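Long-range contacts in citrate synthase (Sulfolobus solfataricus, PDB 1O7X), which belongs to the citrate synthase family of largely helical enzymes and is modelled as an assembly of two identical chains: residues S43-I48 with A172-L177; N70-V75 with I124-T129; G99-A104 with S205-L210; K111-D116 with Y349-H354. All blocks are in the same frame, centred on the assembly; numbering follows the deposited sequence.

Contact 1: residues S43-I48 with A172-L177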
loop_
_atom_site.group_PDB
_atom_site.type_symbol
_atom_site.label_atom_id
_atom_site.label_comp_id
_atom_site.label_asym_id
_atom_site.label_seq_id
_atom_site.Cartn_x
_atom_site.Cartn_y
_atom_site.Cartn_z
ATOM N N SER A 43 -1.733 -1.683 30.843
ATOM C CA SER A 43 -0.716 -2.090 29.904
ATOM C C SER A 43 -1.098 -1.882 28.431
ATOM O O SER A 43 -2.237 -1.543 28.075
ATOM C CB SER A 43 -0.573 -3.615 30.043
ATOM O OG SER A 43 -1.748 -4.150 29.441
ATOM N N TYR A 44 -0.153 -2.272 27.557
ATOM C CA TYR A 44 -0.418 -2.265 26.124
ATOM C C TYR A 44 -1.562 -3.233 25.813
ATOM O O TYR A 44 -2.457 -2.902 25.047
ATOM C CB TYR A 44 0.799 -2.616 25.268
ATOM C CG TYR A 44 0.526 -2.502 23.775
ATOM C CD1 TYR A 44 -0.112 -1.397 23.235
ATOM C CD2 TYR A 44 0.897 -3.519 22.907
ATOM C CE1 TYR A 44 -0.360 -1.291 21.894
ATOM C CE2 TYR A 44 0.648 -3.427 21.552
ATOM C CZ TYR A 44 0.021 -2.306 21.045
ATOM O OH TYR A 44 -0.229 -2.212 19.685
ATOM N N GLU A 45 -1.595 -4.392 26.437
ATOM C CA GLU A 45 -2.634 -5.388 26.283
ATOM C C GLU A 45 -4.030 -4.840 26.570
ATOM O O GLU A 45 -5.014 -5.133 25.875
ATOM C CB GLU A 45 -2.352 -6.562 27.230
ATOM C CG GLU A 45 -1.241 -7.489 26.796
ATOM C CD GLU A 45 0.098 -7.205 27.435
ATOM O OE1 GLU A 45 0.282 -6.075 27.929
ATOM O OE2 GLU A 45 0.978 -8.090 27.466
ATOM N N GLU A 46 -4.150 -4.008 27.598
ATOM C CA GLU A 46 -5.423 -3.429 27.980
ATOM C C GLU A 46 -5.839 -2.425 26.911
ATOM O O GLU A 46 -7.012 -2.309 26.582
ATOM C CB GLU A 46 -5.354 -2.784 29.371
ATOM C CG GLU A 46 -6.733 -2.272 29.819
ATOM C CD GLU A 46 -6.665 -1.413 31.062
ATOM O OE1 GLU A 46 -5.815 -0.509 31.080
ATOM O OE2 GLU A 46 -7.423 -1.636 32.025
ATOM N N THR A 47 -4.859 -1.742 26.317
ATOM C CA THR A 47 -5.103 -0.810 25.222
ATOM C C THR A 47 -5.492 -1.574 23.961
ATOM O O THR A 47 -6.275 -1.088 23.125
ATOM C CB THR A 47 -3.886 0.091 24.966
ATOM O OG1 THR A 47 -3.502 0.723 26.189
ATOM C CG2 THR A 47 -4.232 1.156 23.937
ATOM N N ILE A 48 -4.977 -2.792 23.807
ATOM C CA ILE A 48 -5.394 -3.578 22.646
ATOM C C ILE A 48 -6.887 -3.852 22.823
ATOM O O ILE A 48 -7.677 -3.361 22.017
ATOM C CB ILE A 48 -4.615 -4.873 22.491
ATOM C CG1 ILE A 48 -3.151 -4.564 22.173
ATOM C CG2 ILE A 48 -5.237 -5.714 21.396
ATOM C CD1 ILE A 48 -2.268 -5.763 22.399
ATOM N N ALA A 172 9.030 0.539 30.111
ATOM C CA ALA A 172 9.255 1.598 29.118
ATOM C C ALA A 172 8.786 1.114 27.750
ATOM O O ALA A 172 8.017 1.832 27.105
ATOM C CB ALA A 172 10.671 2.121 29.174
ATOM N N MET A 173 9.119 -0.107 27.352
ATOM C CA MET A 173 8.631 -0.647 26.096
ATOM C C MET A 173 7.099 -0.654 26.085
ATOM O O MET A 173 6.501 -0.108 25.149
ATOM C CB MET A 173 9.123 -2.069 25.803
ATOM C CG MET A 173 8.866 -2.445 24.334
ATOM S SD MET A 173 9.662 -1.243 23.249
ATOM C CE MET A 173 8.370 -0.771 22.122
ATOM N N ASP A 174 6.475 -1.270 27.080
ATOM C CA ASP A 174 5.034 -1.355 27.221
ATOM C C ASP A 174 4.308 -0.017 27.219
ATOM O O ASP A 174 3.189 0.063 26.696
ATOM C CB ASP A 174 4.688 -2.133 28.502
ATOM C CG ASP A 174 3.205 -2.112 28.844
ATOM O OD1 ASP A 174 2.806 -1.322 29.738
ATOM O OD2 ASP A 174 2.435 -2.869 28.199
ATOM N N LYS A 175 4.871 1.042 27.791
ATOM C CA LYS A 175 4.204 2.346 27.805
ATOM C C LYS A 175 4.337 3.041 26.446
ATOM O O LYS A 175 3.435 3.734 25.969
ATOM C CB LYS A 175 4.719 3.283 28.899
ATOM C CG LYS A 175 4.603 2.768 30.310
ATOM C CD LYS A 175 3.255 2.135 30.597
ATOM C CE LYS A 175 3.375 1.297 31.865
ATOM N NZ LYS A 175 2.271 0.292 31.912
ATOM N N ALA A 176 5.490 2.763 25.824
ATOM C CA ALA A 176 5.786 3.244 24.489
ATOM C C ALA A 176 4.674 2.820 23.519
ATOM O O ALA A 176 4.194 3.644 22.748
ATOM C CB ALA A 176 7.108 2.675 24.000
ATOM N N LEU A 177 4.294 1.556 23.611
ATOM C CA LEU A 177 3.283 0.937 22.783
ATOM C C LEU A 177 1.926 1.607 22.924
ATOM O O LEU A 177 1.287 1.931 21.909
ATOM C CB LEU A 177 3.196 -0.566 23.036
ATOM C CG LEU A 177 4.452 -1.405 22.754
ATOM C CD1 LEU A 177 4.282 -2.829 23.242
ATOM C CD2 LEU A 177 4.801 -1.386 21.276
#
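The capped N-terminus of helix 44-53 meets the flank of helix 167-180 here, with Tyr44 of the first touching Asp174 and Leu177 of the second. Locally the two axes run nearly parallel, 23° apart, and come within 9.4 Å. Ser43 is the N-cap: its OG accepts from Glu46 N at 3.0 Å. Asp174 takes another N-H of the same first turn, its OD2 receiving Tyr44 N at 2.7 Å with an almost straight N-H...O angle of 167°, on the syn side and somewhat out of the carboxylate plane. The other oxygen, OD1, is in a salt bridge with Lys175 NZ at 2.8 Å, and that ammonium also donates to Gly42 O. The lysine and the helix start together probably favour a charged Asp174. They may also offset the nearby carboxylate of Glu45, whose OE2 is itself held by Phe152 N. The apolar half of the contact is built round the Tyr44 ring. Its CG, anti to the backbone N (chi1 -176°), lies against Leu177 CB, and the two side chains cross at about a right angle. Leu177 CB sits over one ring face as a CH-pi contact, 3.5 Å from the Tyr44 ring centroid, while Leu177 CD1 approaches Tyr44 CD2. The opposite face belongs to the ring's own helix, where Ile48 CG1 stands 4.0 Å above the centre of the Tyr44 ring.

Contact 2: residues N70-V75 with I124-T129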
loop_
_atom_site.group_PDB
_atom_site.type_symbol
_atom_site.label_atom_id
_atom_site.label_comp_id
_atom_site.label_asym_id
_atom_site.label_seq_id
_atom_site.Cartn_x
_atom_site.Cartn_y
_atom_site.Cartn_z
ATOM N N ASN A 70 -0.229 -14.767 23.269
ATOM C CA ASN A 70 0.739 -15.824 23.503
ATOM C C ASN A 70 0.714 -17.032 22.573
ATOM O O ASN A 70 1.761 -17.646 22.345
ATOM C CB ASN A 70 0.620 -16.338 24.942
ATOM C CG ASN A 70 1.378 -15.509 25.952
ATOM O OD1 ASN A 70 2.399 -14.870 25.678
ATOM N ND2 ASN A 70 0.841 -15.510 27.179
ATOM N N GLU A 71 -0.431 -17.413 22.031
ATOM C CA GLU A 71 -0.610 -18.488 21.098
ATOM C C GLU A 71 -0.254 -18.115 19.662
ATOM O O GLU A 71 -0.356 -18.960 18.773
ATOM C CB GLU A 71 -2.109 -18.867 21.066
ATOM C CG GLU A 71 -2.455 -19.990 22.010
ATOM C CD GLU A 71 -3.835 -20.591 21.940
ATOM O OE1 GLU A 71 -4.758 -20.048 21.301
ATOM O OE2 GLU A 71 -3.974 -21.671 22.579
ATOM N N GLU A 72 0.047 -16.851 19.396
ATOM C CA GLU A 72 0.187 -16.345 18.047
ATOM C C GLU A 72 1.483 -15.687 17.634
ATOM O O GLU A 72 1.474 -14.978 16.616
ATOM C CB GLU A 72 -0.944 -15.302 17.902
ATOM C CG GLU A 72 -2.362 -15.795 17.854
ATOM C CD GLU A 72 -2.684 -16.730 16.711
ATOM O OE1 GLU A 72 -1.866 -16.944 15.788
ATOM O OE2 GLU A 72 -3.808 -17.288 16.749
ATOM N N TYR A 73 2.604 -15.890 18.309
ATOM C CA TYR A 73 3.850 -15.247 17.909
ATOM C C TYR A 73 4.540 -15.955 16.753
ATOM O O TYR A 73 5.202 -15.311 15.933
ATOM C CB TYR A 73 4.834 -15.106 19.064
ATOM C CG TYR A 73 4.432 -14.095 20.115
ATOM C CD1 TYR A 73 4.141 -14.537 21.406
ATOM C CD2 TYR A 73 4.348 -12.732 19.868
ATOM C CE1 TYR A 73 3.779 -13.660 22.408
ATOM C CE2 TYR A 73 3.991 -11.850 20.860
ATOM C CZ TYR A 73 3.712 -12.315 22.128
ATOM O OH TYR A 73 3.347 -11.457 23.146
ATOM N N GLU A 74 4.423 -17.276 16.720
ATOM C CA GLU A 74 5.073 -18.060 15.674
ATOM C C GLU A 74 4.633 -17.562 14.300
ATOM O O GLU A 74 3.469 -17.235 14.109
ATOM C CB GLU A 74 4.768 -19.546 15.787
ATOM C CG GLU A 74 5.859 -20.494 15.307
ATOM C CD GLU A 74 5.573 -21.945 15.670
ATOM O OE1 GLU A 74 4.503 -22.229 16.267
ATOM O OE2 GLU A 74 6.408 -22.829 15.367
ATOM N N VAL A 75 5.606 -17.412 13.417
ATOM C CA VAL A 75 5.385 -17.063 12.033
ATOM C C VAL A 75 6.012 -18.167 11.172
ATOM O O VAL A 75 7.099 -18.663 11.485
ATOM C CB VAL A 75 5.928 -15.694 11.596
ATOM C CG1 VAL A 75 5.390 -14.574 12.475
ATOM C CG2 VAL A 75 7.450 -15.605 11.546
ATOM N N ILE A 124 -1.272 -8.472 15.654
ATOM C CA ILE A 124 -0.448 -7.683 16.579
ATOM C C ILE A 124 0.740 -8.489 17.055
ATOM O O ILE A 124 1.885 -8.039 17.031
ATOM C CB ILE A 124 -1.311 -7.160 17.732
ATOM C CG1 ILE A 124 -2.189 -6.007 17.208
ATOM C CG2 ILE A 124 -0.506 -6.639 18.897
ATOM C CD1 ILE A 124 -3.306 -5.610 18.146
ATOM N N ALA A 125 0.506 -9.738 17.443
ATOM C CA ALA A 125 1.535 -10.655 17.902
ATOM C C ALA A 125 2.528 -11.009 16.800
ATOM O O ALA A 125 3.745 -11.045 17.022
ATOM C CB ALA A 125 0.863 -11.891 18.501
ATOM N N LYS A 126 2.039 -11.231 15.570
ATOM C CA LYS A 126 3.008 -11.532 14.505
ATOM C C LYS A 126 3.811 -10.292 14.169
ATOM O O LYS A 126 4.988 -10.449 13.798
ATOM C CB LYS A 126 2.333 -12.246 13.358
ATOM C CG LYS A 126 1.840 -13.598 13.846
ATOM C CD LYS A 126 0.463 -13.982 13.359
ATOM C CE LYS A 126 0.394 -15.468 13.114
ATOM N NZ LYS A 126 0.657 -16.313 14.301
ATOM N N MET A 127 3.269 -9.083 14.331
ATOM C CA MET A 127 4.053 -7.887 14.088
ATOM C C MET A 127 5.217 -7.809 15.079
ATOM O O MET A 127 6.366 -7.568 14.692
ATOM C CB MET A 127 3.239 -6.593 14.144
ATOM C CG MET A 127 2.664 -6.156 12.814
ATOM S SD MET A 127 3.730 -5.334 11.632
ATOM C CE MET A 127 5.360 -5.927 11.993
ATOM N N ALA A 128 4.972 -8.132 16.355
ATOM C CA ALA A 128 6.087 -8.184 17.299
ATOM C C ALA A 128 7.197 -9.095 16.791
ATOM O O ALA A 128 8.383 -8.745 16.894
ATOM C CB ALA A 128 5.619 -8.617 18.676
ATOM N N THR A 129 6.866 -10.274 16.287
ATOM C CA THR A 129 7.860 -11.202 15.731
ATOM C C THR A 129 8.586 -10.578 14.533
ATOM O O THR A 129 9.819 -10.580 14.458
ATOM C CB THR A 129 7.166 -12.518 15.326
ATOM O OG1 THR A 129 6.668 -13.111 16.532
ATOM C CG2 THR A 129 8.070 -13.504 14.633
#
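Lys126 and Thr129 of helix 116-138 grip the backbone of the loop 70-75, which links helix 59-70 to helix 77-85. The polar part centres on the Lys126 ammonium, which has three acceptors in the loop. Lys126 NZ donates to Glu72 O at 2.8 Å from well above that carbonyl's plane, and to Glu74 O at 3.0 Å, nearly in line with its C=O. The third is a salt bridge, Glu72 OE1 lying 3.0 Å from Lys126 NZ. The lysine chain is bent at every torsion beyond CG, and the two carbonyls and the Glu72 carboxylate share the one ammonium. Tyr73 O is taken by the Thr129 hydroxyl, OG1 donating at 2.7 Å. The apolar part flanks these bonds. Val75 and Thr129 reach toward each other tip to tip, Val75 CG1 lying 3.6 Å from Thr129 CG2, and the same CG1 also rests against Lys126 CG. At the other end the edge of the Tyr73 ring meets Ala125 O, 3.4 Å from Tyr73 CD2, and, more loosely, Ala128 CB, while Ala125 CB lies off the ring plane beside CD2 and CE2. Beyond the pair, Tyr73 packs on Pro146 and on Phe152 and Ser155 of helix 152-161, and Ile124 of helix 116-138 touches Leu340 and Leu343 of helix 330-352.

Contact 3: residues G99-A104 with S205-L210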
loop_
_atom_site.group_PDB
_atom_site.type_symbol
_atom_site.label_atom_id
_atom_site.label_comp_id
_atom_site.label_asym_id
_atom_site.label_seq_id
_atom_site.Cartn_x
_atom_site.Cartn_y
_atom_site.Cartn_z
ATOM N N GLY A 99 7.708 -8.657 4.823
ATOM C CA GLY A 99 7.166 -9.604 5.777
ATOM C C GLY A 99 5.642 -9.575 5.829
ATOM O O GLY A 99 5.023 -10.640 5.971
ATOM N N THR A 100 5.026 -8.394 5.710
ATOM C CA THR A 100 3.564 -8.355 5.768
ATOM C C THR A 100 2.962 -8.857 4.463
ATOM O O THR A 100 1.930 -9.528 4.453
ATOM C CB THR A 100 3.084 -6.939 6.122
ATOM O OG1 THR A 100 3.982 -6.017 5.481
ATOM C CG2 THR A 100 3.133 -6.691 7.621
ATOM N N ALA A 101 3.628 -8.538 3.345
ATOM C CA ALA A 101 3.250 -9.090 2.055
ATOM C C ALA A 101 3.437 -10.607 2.099
ATOM O O ALA A 101 2.552 -11.364 1.652
ATOM C CB ALA A 101 4.030 -8.472 0.903
ATOM N N ALA A 102 4.559 -11.080 2.664
ATOM C CA ALA A 102 4.692 -12.556 2.686
ATOM C C ALA A 102 3.511 -13.122 3.450
ATOM O O ALA A 102 2.710 -13.819 2.831
ATOM C CB ALA A 102 6.070 -13.043 3.043
ATOM N N LEU A 103 3.220 -12.694 4.672
ATOM C CA LEU A 103 2.035 -13.155 5.406
ATOM C C LEU A 103 0.690 -12.981 4.706
ATOM O O LEU A 103 -0.222 -13.823 4.793
ATOM C CB LEU A 103 1.999 -12.434 6.757
ATOM C CG LEU A 103 2.972 -12.934 7.837
ATOM C CD1 LEU A 103 3.127 -11.899 8.940
ATOM C CD2 LEU A 103 2.433 -14.245 8.372
ATOM N N ALA A 104 0.488 -11.915 3.942
ATOM C CA ALA A 104 -0.771 -11.695 3.244
ATOM C C ALA A 104 -1.041 -12.800 2.226
ATOM O O ALA A 104 -2.170 -13.259 2.075
ATOM C CB ALA A 104 -0.765 -10.349 2.545
ATOM N N SER A 205 -3.557 -4.503 3.989
ATOM C CA SER A 205 -3.773 -3.100 4.358
ATOM C C SER A 205 -2.576 -2.576 5.142
ATOM O O SER A 205 -2.099 -1.451 5.025
ATOM C CB SER A 205 -5.107 -2.981 5.090
ATOM O OG SER A 205 -6.003 -3.911 4.521
ATOM N N LEU A 206 -2.048 -3.467 5.989
ATOM C CA LEU A 206 -0.836 -3.090 6.724
ATOM C C LEU A 206 0.291 -2.822 5.726
ATOM O O LEU A 206 0.956 -1.782 5.782
ATOM C CB LEU A 206 -0.538 -4.138 7.783
ATOM C CG LEU A 206 -1.290 -4.006 9.119
ATOM C CD1 LEU A 206 -0.946 -5.166 10.050
ATOM C CD2 LEU A 206 -0.945 -2.712 9.829
ATOM N N THR A 207 0.470 -3.651 4.693
ATOM C CA THR A 207 1.511 -3.470 3.694
ATOM C C THR A 207 1.318 -2.081 3.115
ATOM O O THR A 207 2.282 -1.312 3.051
ATOM C CB THR A 207 1.536 -4.590 2.644
ATOM O OG1 THR A 207 1.765 -5.888 3.220
ATOM C CG2 THR A 207 2.659 -4.395 1.628
ATOM N N ALA A 208 0.097 -1.710 2.746
ATOM C CA ALA A 208 -0.176 -0.377 2.229
ATOM C C ALA A 208 0.275 0.735 3.186
ATOM O O ALA A 208 0.923 1.710 2.736
ATOM C CB ALA A 208 -1.658 -0.242 1.917
ATOM N N ALA A 209 -0.080 0.658 4.474
ATOM C CA ALA A 209 0.308 1.609 5.495
ATOM C C ALA A 209 1.827 1.715 5.635
ATOM O O ALA A 209 2.388 2.804 5.721
ATOM C CB ALA A 209 -0.165 1.244 6.900
ATOM N N LEU A 210 2.462 0.555 5.657
ATOM C CA LEU A 210 3.912 0.484 5.740
ATOM C C LEU A 210 4.607 1.040 4.503
ATOM O O LEU A 210 5.684 1.647 4.622
ATOM C CB LEU A 210 4.357 -0.963 5.939
ATOM C CG LEU A 210 4.019 -1.581 7.311
ATOM C CD1 LEU A 210 4.499 -3.026 7.331
ATOM C CD2 LEU A 210 4.616 -0.747 8.428
#
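Thr100 and Thr207 mark the closest backbone approach of an antiparallel helix pair, helix 92-106 and helix 202-213, whose local axes lie 8.8 Å apart at 164° and whose CA atoms at these two residues are separated by 5.7 Å. Ala101, a small residue, stands beside Thr207 in the same interface. The two threonine side chains slide past each other in opposite directions, and their hydroxyls come together, Thr100 OG1 lying 3.2 Å from Thr207 OG1; chi1 of 36° puts Thr100 OG1 between the backbone N and the carbonyl carbon. The bond is weak, and which acceptor takes the Thr100 proton is not settled, since Leu96 O and Glu97 O are also within reach. Thr207 OG1 has Tyr203 O as a partner in its own helix. The helix carbonyls one turn back therefore probably look after most of the polarity. Ala101 N is also near Thr207 OG1, but its angle is too poor for a bond. The remaining contacts are van der Waals. Leu210 crosses Thr100 obliquely and brings only its CD1 to it, 3.6 Å from Thr100 OG1 and 3.9 Å from Thr100 CG2. Leu206 adds a looser touch of its CB on the same methyl. Around the pair, Leu206 and Leu210 lean on Trp342 of helix 330-352, Thr100 and Leu103 on Leu130 of helix 116-138. Thr207 packs on Thr207 of the second subunit and Ala104 on Glu97 of that subunit, consistent with the antiparallel helix sandwich at the dimer interface of citrate synthases.

Contact 4: residues K111-D116 with Y349-H354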
loop_
_atom_site.group_PDB
_atom_site.type_symbol
_atom_site.label_atom_id
_atom_site.label_comp_id
_atom_site.label_asym_id
_atom_site.label_seq_id
_atom_site.Cartn_x
_atom_site.Cartn_y
_atom_site.Cartn_z
ATOM N N LYS A 111 -11.738 -13.608 5.765
ATOM C CA LYS A 111 -13.042 -13.083 5.410
ATOM C C LYS A 111 -13.450 -11.896 6.264
ATOM O O LYS A 111 -13.717 -12.118 7.452
ATOM C CB LYS A 111 -14.062 -14.209 5.682
ATOM C CG LYS A 111 -15.058 -14.461 4.571
ATOM C CD LYS A 111 -14.649 -15.682 3.741
ATOM C CE LYS A 111 -15.811 -16.239 2.932
ATOM N NZ LYS A 111 -17.057 -16.343 3.753
ATOM N N TRP A 112 -13.566 -10.680 5.754
ATOM C CA TRP A 112 -14.042 -9.585 6.590
ATOM C C TRP A 112 -15.333 -9.986 7.299
ATOM O O TRP A 112 -16.100 -10.836 6.851
ATOM C CB TRP A 112 -14.323 -8.308 5.789
ATOM C CG TRP A 112 -13.035 -7.593 5.522
ATOM C CD1 TRP A 112 -12.287 -7.589 4.386
ATOM C CD2 TRP A 112 -12.308 -6.811 6.483
ATOM N NE1 TRP A 112 -11.154 -6.839 4.564
ATOM C CE2 TRP A 112 -11.143 -6.341 5.833
ATOM C CE3 TRP A 112 -12.547 -6.466 7.817
ATOM C CZ2 TRP A 112 -10.216 -5.532 6.471
ATOM C CZ3 TRP A 112 -11.614 -5.666 8.449
ATOM C CH2 TRP A 112 -10.476 -5.203 7.768
ATOM N N LYS A 113 -15.602 -9.324 8.412
ATOM C CA LYS A 113 -16.818 -9.483 9.165
ATOM C C LYS A 113 -17.128 -10.922 9.546
ATOM O O LYS A 113 -18.242 -11.406 9.323
ATOM C CB LYS A 113 -18.014 -8.895 8.398
ATOM C CG LYS A 113 -17.966 -7.392 8.218
ATOM C CD LYS A 113 -19.296 -6.836 7.751
ATOM C CE LYS A 113 -19.467 -6.830 6.249
ATOM N NZ LYS A 113 -20.868 -7.151 5.821
ATOM N N GLU A 114 -16.181 -11.656 10.077
ATOM C CA GLU A 114 -16.369 -12.999 10.576
ATOM C C GLU A 114 -15.791 -12.857 12.006
ATOM O O GLU A 114 -16.527 -12.699 12.968
ATOM C CB GLU A 114 -15.652 -14.115 9.882
ATOM C CG GLU A 114 -16.090 -14.596 8.524
ATOM C CD GLU A 114 -15.652 -16.034 8.270
ATOM O OE1 GLU A 114 -14.709 -16.512 8.944
ATOM O OE2 GLU A 114 -16.274 -16.694 7.402
ATOM N N ASN A 115 -14.475 -12.641 12.039
ATOM C CA ASN A 115 -13.795 -12.475 13.314
ATOM C C ASN A 115 -12.661 -11.465 13.296
ATOM O O ASN A 115 -11.539 -11.734 13.737
ATOM C CB ASN A 115 -13.326 -13.883 13.707
ATOM C CG ASN A 115 -13.627 -14.224 15.152
ATOM O OD1 ASN A 115 -13.569 -15.396 15.532
ATOM N ND2 ASN A 115 -13.944 -13.221 15.973
ATOM N N ASP A 116 -12.927 -10.233 12.877
ATOM C CA ASP A 116 -11.960 -9.157 12.779
ATOM C C ASP A 116 -11.102 -8.979 14.015
ATOM O O ASP A 116 -9.869 -9.014 13.941
ATOM C CB ASP A 116 -12.664 -7.852 12.394
ATOM C CG ASP A 116 -13.450 -7.966 11.100
ATOM O OD1 ASP A 116 -13.302 -8.993 10.393
ATOM O OD2 ASP A 116 -14.234 -7.045 10.753
ATOM N N TYR A 349 -13.875 1.083 10.060
ATOM C CA TYR A 349 -14.268 1.425 8.702
ATOM C C TYR A 349 -15.065 0.335 8.007
ATOM O O TYR A 349 -16.179 0.601 7.575
ATOM C CB TYR A 349 -13.014 1.797 7.896
ATOM C CG TYR A 349 -13.365 2.425 6.566
ATOM C CD1 TYR A 349 -13.766 3.744 6.508
ATOM C CD2 TYR A 349 -13.331 1.683 5.383
ATOM C CE1 TYR A 349 -14.100 4.338 5.312
ATOM C CE2 TYR A 349 -13.665 2.278 4.181
ATOM C CZ TYR A 349 -14.036 3.603 4.144
ATOM O OH TYR A 349 -14.391 4.197 2.962
ATOM N N VAL A 350 -14.580 -0.892 7.926
ATOM C CA VAL A 350 -15.332 -1.954 7.272
ATOM C C VAL A 350 -16.624 -2.296 7.998
ATOM O O VAL A 350 -17.633 -2.562 7.331
ATOM C CB VAL A 350 -14.459 -3.214 7.091
ATOM C CG1 VAL A 350 -15.224 -4.331 6.389
ATOM C CG2 VAL A 350 -13.182 -2.928 6.312
ATOM N N GLU A 351 -16.688 -2.336 9.328
ATOM C CA GLU A 351 -17.904 -2.754 10.006
ATOM C C GLU A 351 -19.019 -1.719 10.099
ATOM O O GLU A 351 -20.194 -2.117 10.159
ATOM C CB GLU A 351 -17.596 -3.260 11.419
ATOM C CG GLU A 351 -16.946 -4.631 11.450
ATOM C CD GLU A 351 -16.584 -5.083 12.858
ATOM O OE1 GLU A 351 -15.694 -5.966 12.999
ATOM O OE2 GLU A 351 -17.237 -4.514 13.783
ATOM N N GLU A 352 -18.694 -0.424 10.110
ATOM C CA GLU A 352 -19.709 0.591 10.237
ATOM C C GLU A 352 -19.831 1.589 9.111
ATOM O O GLU A 352 -20.952 2.087 8.884
ATOM C CB GLU A 352 -19.457 1.468 11.477
ATOM C CG GLU A 352 -19.002 0.766 12.739
ATOM C CD GLU A 352 -18.744 1.762 13.859
ATOM O OE1 GLU A 352 -18.927 2.984 13.643
ATOM O OE2 GLU A 352 -18.340 1.294 14.947
ATOM N N GLN A 353 -18.737 2.008 8.511
ATOM C CA GLN A 353 -18.796 3.046 7.480
ATOM C C GLN A 353 -18.359 2.580 6.097
ATOM O O GLN A 353 -17.878 3.397 5.298
ATOM C CB GLN A 353 -17.815 4.125 7.954
ATOM C CG GLN A 353 -18.107 4.815 9.253
ATOM C CD GLN A 353 -17.127 5.942 9.549
ATOM O OE1 GLN A 353 -17.100 6.968 8.848
ATOM N NE2 GLN A 353 -16.377 5.694 10.624
ATOM N N HIS A 354 -18.429 1.279 5.808
ATOM C CA HIS A 354 -17.893 0.759 4.575
ATOM C C HIS A 354 -18.243 1.500 3.282
ATOM O O HIS A 354 -19.363 1.410 2.811
ATOM C CB HIS A 354 -18.193 -0.741 4.346
ATOM C CG HIS A 354 -17.466 -1.196 3.113
ATOM N ND1 HIS A 354 -16.114 -1.462 3.134
ATOM C CD2 HIS A 354 -17.848 -1.332 1.825
ATOM C CE1 HIS A 354 -15.690 -1.766 1.920
ATOM N NE2 HIS A 354 -16.731 -1.683 1.110
#
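Trp112 lays its indole against Val350, a CH-pi contact that joins the loop leading into helix 116-138 to the last turns of helix 330-352. Its side chain begins with CB, 4.1 Å from Val350 CG1. With CG beside the backbone N (chi1 -80°), the ring starts out next to the same methyl, which comes closest at CE3, 3.7 Å from Val350 CG1. Farther out the other branch takes over: Val350 CG2 lies 3.8 Å from both Trp112 CZ3 and CH2, and only 5° off the normal through the centre of the six-membered ring. Both methyls are on the same side of the indole plane, but CG2 alone covers the six-membered ring, while CG1 is displaced past its rim, beside CG, CD2 and CE3. On the pyrrole side Trp112 NE1 donates to Ser200 O, which helps hold the ring's rotation. Beside this apolar patch, Lys113 CG is loosely against Glu351 CG, and the carboxylates of Asp116 and Glu351 come close tip to tip. Asp116 OD1 receives a weak bond from Lys113 N, while OD2 lies in the plane of the Trp112 ring, at its edge.

Overall arrangement
Two contacts pair helices and two fasten a loop to a helix, all within one predominantly helical fold. Contact 2 falls, in sequence, between the two segments of contact 1; every other pair alternates along the chain, so the connections interlock. Contacts 1 and 2 have centres 15 Å apart and touch, Ile48 CG2 lying 3.8 Å from Ile124 CD1. Contacts 2 and 3 are equally far apart and meet through Met127 and Thr100 on successive helices, 116-138 and 92-106. Helix 116-138 starts in contact 4 and carries contact 2. Helix 330-352 ends in contact 4 and packs beside the other three. Contacts 3 and 4, centres 18 Å apart, both adjoin the second subunit, the latter through Gln353 and His354.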